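Local coordinates for mandelate racemase/muconate lactonizing enzyme family protein (Roseovarius nubinhibens ISM, PDB 3U4F), which binds magnesium in a TIM-barrel domain of the enolase superfamily and probably acts as a hydro-lyase, at residues N310-M319 with W344-Y354. Residues are numbered along the deposited sequence; the frame is centred on the assembly and turned at random.
Sequences NLSLVTLFTM and WQDGLFVEDPY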
# COMPACT_ATOMS: atom_id res chain seq x y z
N ASN A 310 -6.06 -10.08 -17.46
CA ASN A 310 -6.64 -9.55 -18.68
C ASN A 310 -5.59 -9.61 -19.77
O ASN A 310 -4.44 -10.00 -19.51
CB ASN A 310 -7.12 -8.12 -18.50
CG ASN A 310 -6.06 -7.24 -17.97
OD1 ASN A 310 -5.05 -7.00 -18.62
ND2 ASN A 310 -6.28 -6.74 -16.76
N LEU A 311 -6.01 -9.23 -20.97
CA LEU A 311 -5.13 -9.29 -22.14
C LEU A 311 -4.55 -7.94 -22.52
O LEU A 311 -4.34 -7.64 -23.72
CB LEU A 311 -5.83 -9.96 -23.33
CG LEU A 311 -6.25 -11.41 -23.05
CD1 LEU A 311 -7.10 -12.04 -24.22
CD2 LEU A 311 -5.04 -12.26 -22.60
N SER A 312 -4.29 -7.11 -21.51
CA SER A 312 -3.28 -6.06 -21.64
C SER A 312 -1.93 -6.78 -21.75
O SER A 312 -1.90 -8.00 -21.92
CB SER A 312 -3.26 -5.11 -20.43
OG SER A 312 -2.75 -5.75 -19.27
N LEU A 313 -0.82 -6.06 -21.62
CA LEU A 313 0.51 -6.73 -21.74
C LEU A 313 0.90 -7.64 -20.57
O LEU A 313 1.87 -8.40 -20.66
CB LEU A 313 1.64 -5.72 -22.02
CG LEU A 313 1.56 -5.02 -23.39
CD1 LEU A 313 2.67 -4.03 -23.48
CD2 LEU A 313 1.70 -6.07 -24.48
N VAL A 314 0.14 -7.58 -19.47
CA VAL A 314 0.46 -8.41 -18.31
C VAL A 314 0.55 -9.89 -18.69
O VAL A 314 1.44 -10.59 -18.22
CB VAL A 314 -0.52 -8.15 -17.12
CG1 VAL A 314 -1.93 -8.68 -17.45
CG2 VAL A 314 0.03 -8.76 -15.83
N THR A 315 -0.31 -10.34 -19.59
CA THR A 315 -0.27 -11.74 -20.03
C THR A 315 1.03 -12.06 -20.78
O THR A 315 1.72 -13.07 -20.48
CB THR A 315 -1.56 -12.13 -20.74
OG1 THR A 315 -2.64 -11.95 -19.82
CG2 THR A 315 -1.54 -13.58 -21.18
N LEU A 316 1.38 -11.20 -21.73
CA LEU A 316 2.63 -11.35 -22.48
C LEU A 316 3.87 -11.32 -21.59
O LEU A 316 4.79 -12.14 -21.76
CB LEU A 316 2.75 -10.28 -23.58
CG LEU A 316 4.01 -10.34 -24.47
CD1 LEU A 316 4.15 -11.76 -25.14
CD2 LEU A 316 3.93 -9.25 -25.53
N PHE A 317 3.90 -10.39 -20.64
CA PHE A 317 5.03 -10.30 -19.73
C PHE A 317 5.20 -11.61 -18.96
O PHE A 317 6.32 -12.07 -18.74
CB PHE A 317 4.86 -9.16 -18.71
CG PHE A 317 4.79 -7.76 -19.30
CD1 PHE A 317 5.32 -7.45 -20.55
CD2 PHE A 317 4.18 -6.73 -18.58
CE1 PHE A 317 5.24 -6.11 -21.09
CE2 PHE A 317 4.11 -5.40 -19.09
CZ PHE A 317 4.66 -5.09 -20.32
N THR A 318 4.07 -12.18 -18.56
CA THR A 318 4.07 -13.45 -17.82
C THR A 318 4.56 -14.62 -18.71
O THR A 318 5.32 -15.49 -18.26
CB THR A 318 2.67 -13.75 -17.30
OG1 THR A 318 2.21 -12.65 -16.49
CG2 THR A 318 2.68 -15.03 -16.47
N MSE A 319 4.13 -14.60 -19.98
CA MSE A 319 4.63 -15.59 -20.96
C MSE A 319 6.14 -15.56 -21.05
O MSE A 319 6.79 -16.60 -20.95
CB MSE A 319 4.00 -15.34 -22.33
CG MSE A 319 2.54 -15.71 -22.40
SE MSE A 319 1.62 -14.87 -23.90
CE MSE A 319 2.77 -15.44 -25.43
N TRP A 344 -12.26 -1.88 -22.99
CA TRP A 344 -11.04 -1.10 -23.16
C TRP A 344 -9.88 -1.91 -23.74
O TRP A 344 -8.87 -1.33 -24.14
CB TRP A 344 -10.60 -0.52 -21.81
CG TRP A 344 -10.47 -1.57 -20.73
CD1 TRP A 344 -11.42 -1.92 -19.81
CD2 TRP A 344 -9.34 -2.41 -20.48
NE1 TRP A 344 -10.94 -2.91 -18.99
CE2 TRP A 344 -9.67 -3.24 -19.38
CE3 TRP A 344 -8.07 -2.53 -21.06
CZ2 TRP A 344 -8.78 -4.18 -18.85
CZ3 TRP A 344 -7.18 -3.48 -20.53
CH2 TRP A 344 -7.56 -4.30 -19.44
N GLN A 345 -9.98 -3.24 -23.75
CA GLN A 345 -8.82 -4.03 -24.18
C GLN A 345 -8.77 -4.25 -25.70
O GLN A 345 -7.75 -4.72 -26.23
CB GLN A 345 -8.63 -5.31 -23.31
CG GLN A 345 -9.10 -6.62 -23.92
CD GLN A 345 -8.97 -7.82 -22.99
OE1 GLN A 345 -8.39 -7.74 -21.89
NE2 GLN A 345 -9.50 -8.94 -23.43
N ASP A 346 -9.86 -3.89 -26.38
CA ASP A 346 -9.97 -3.85 -27.85
C ASP A 346 -9.05 -2.77 -28.44
O ASP A 346 -9.12 -1.61 -28.03
CB ASP A 346 -11.42 -3.57 -28.29
CG ASP A 346 -11.59 -3.49 -29.82
OD1 ASP A 346 -11.43 -4.56 -30.48
OD2 ASP A 346 -11.90 -2.38 -30.35
N GLY A 347 -8.21 -3.15 -29.40
CA GLY A 347 -7.48 -2.15 -30.17
C GLY A 347 -6.27 -1.51 -29.49
O GLY A 347 -5.90 -0.39 -29.84
N LEU A 348 -5.66 -2.23 -28.53
CA LEU A 348 -4.46 -1.74 -27.85
C LEU A 348 -3.17 -1.94 -28.66
O LEU A 348 -2.24 -1.15 -28.56
CB LEU A 348 -4.28 -2.45 -26.48
CG LEU A 348 -5.38 -2.29 -25.43
CD1 LEU A 348 -5.02 -3.15 -24.21
CD2 LEU A 348 -5.46 -0.77 -25.04
N PHE A 349 -3.12 -2.99 -29.46
CA PHE A 349 -1.85 -3.41 -30.05
C PHE A 349 -1.96 -3.64 -31.56
O PHE A 349 -3.00 -4.03 -32.06
CB PHE A 349 -1.33 -4.71 -29.40
CG PHE A 349 -1.41 -4.73 -27.89
CD1 PHE A 349 -0.68 -3.83 -27.13
CD2 PHE A 349 -2.21 -5.66 -27.25
CE1 PHE A 349 -0.76 -3.87 -25.73
CE2 PHE A 349 -2.30 -5.70 -25.85
CZ PHE A 349 -1.58 -4.81 -25.10
N VAL A 350 -0.85 -3.43 -32.25
CA VAL A 350 -0.78 -3.66 -33.69
C VAL A 350 -0.88 -5.18 -33.95
O VAL A 350 -1.73 -5.63 -34.72
CB VAL A 350 0.54 -3.10 -34.28
CG1 VAL A 350 0.63 -3.37 -35.76
CG2 VAL A 350 0.66 -1.54 -34.04
N GLU A 351 -0.01 -5.93 -33.30
CA GLU A 351 -0.00 -7.40 -33.38
C GLU A 351 -1.00 -8.03 -32.39
O GLU A 351 -1.46 -7.38 -31.43
CB GLU A 351 1.39 -7.95 -33.03
CG GLU A 351 2.57 -7.35 -33.79
CD GLU A 351 3.11 -6.01 -33.22
OE1 GLU A 351 2.53 -5.43 -32.27
OE2 GLU A 351 4.15 -5.56 -33.74
N ASP A 352 -1.26 -9.31 -32.56
CA ASP A 352 -2.03 -10.05 -31.57
C ASP A 352 -1.11 -11.15 -31.05
O ASP A 352 -0.83 -12.14 -31.76
CB ASP A 352 -3.29 -10.62 -32.23
CG ASP A 352 -4.13 -11.48 -31.29
OD1 ASP A 352 -3.75 -11.65 -30.11
OD2 ASP A 352 -5.16 -12.01 -31.77
N PRO A 353 -0.57 -10.96 -29.84
CA PRO A 353 0.39 -11.96 -29.34
C PRO A 353 -0.27 -13.14 -28.62
O PRO A 353 0.45 -14.03 -28.09
CB PRO A 353 1.24 -11.16 -28.37
CG PRO A 353 0.29 -10.12 -27.80
CD PRO A 353 -0.71 -9.80 -28.93
N TYR A 354 -1.59 -13.15 -28.59
CA TYR A 354 -2.34 -14.10 -27.75
C TYR A 354 -3.12 -15.18 -28.48
O TYR A 354 -4.11 -15.69 -27.96
CB TYR A 354 -3.29 -13.31 -26.84
CG TYR A 354 -2.55 -12.34 -25.94
CD1 TYR A 354 -1.46 -12.76 -25.21
CD2 TYR A 354 -2.99 -11.00 -25.78
CE1 TYR A 354 -0.77 -11.87 -24.34
CE2 TYR A 354 -2.31 -10.11 -24.91
CZ TYR A 354 -1.21 -10.55 -24.21
OH TYR A 354 -0.54 -9.72 -23.33
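Residues 344-354 run past the N-terminal turns of helix 313-322, closest in backbone where the CA atoms of Ser312 and Gln345 lie 6.4 Å apart and again at Leu316 and Pro353, 7.2 Å. Tyr354 shows how one phenol can be inserted between the i and i+4 pair that would otherwise make the first helical bond: its OH donates to Ser312 O at 2.6 Å and accepts from Leu316 N at 2.9 Å. With CG anti to the carbonyl carbon (chi1 -60°), the ring is sent toward the helix start, where it is sandwiched between its neighbour Pro353 and Leu311 CD2, a CH-pi contact 4.1 Å from the centroid, while the selenium of selenomethionine Met319 meets its edge. A phenylalanine here lacks the hydroxyl and would probably leave Ser312 O and Leu316 N without the group that joins them. At the other end of the contact, Leu311 N donates to Gln345 OE1 at 3.0 Å, from above the plane of the glutamine amide, and the Asn310 amide stands nearly upright (83°) against the Trp344 ring edge. Asn310 OD1 accepts from Ser312 N, an Asx turn, and also from Ser312 OG, the N-cap hydroxyl. Leu313 CG packs against Phe349 CE1 at 3.5 Å. Around this buried junction of the enolase-like C-terminal domain, Gln52 bonds to Leu313 N, Phe35 stacks on Trp344, strand 332-335 lies against Leu311 and Tyr354 through Phe334, and helix 281-284 packs on Val314.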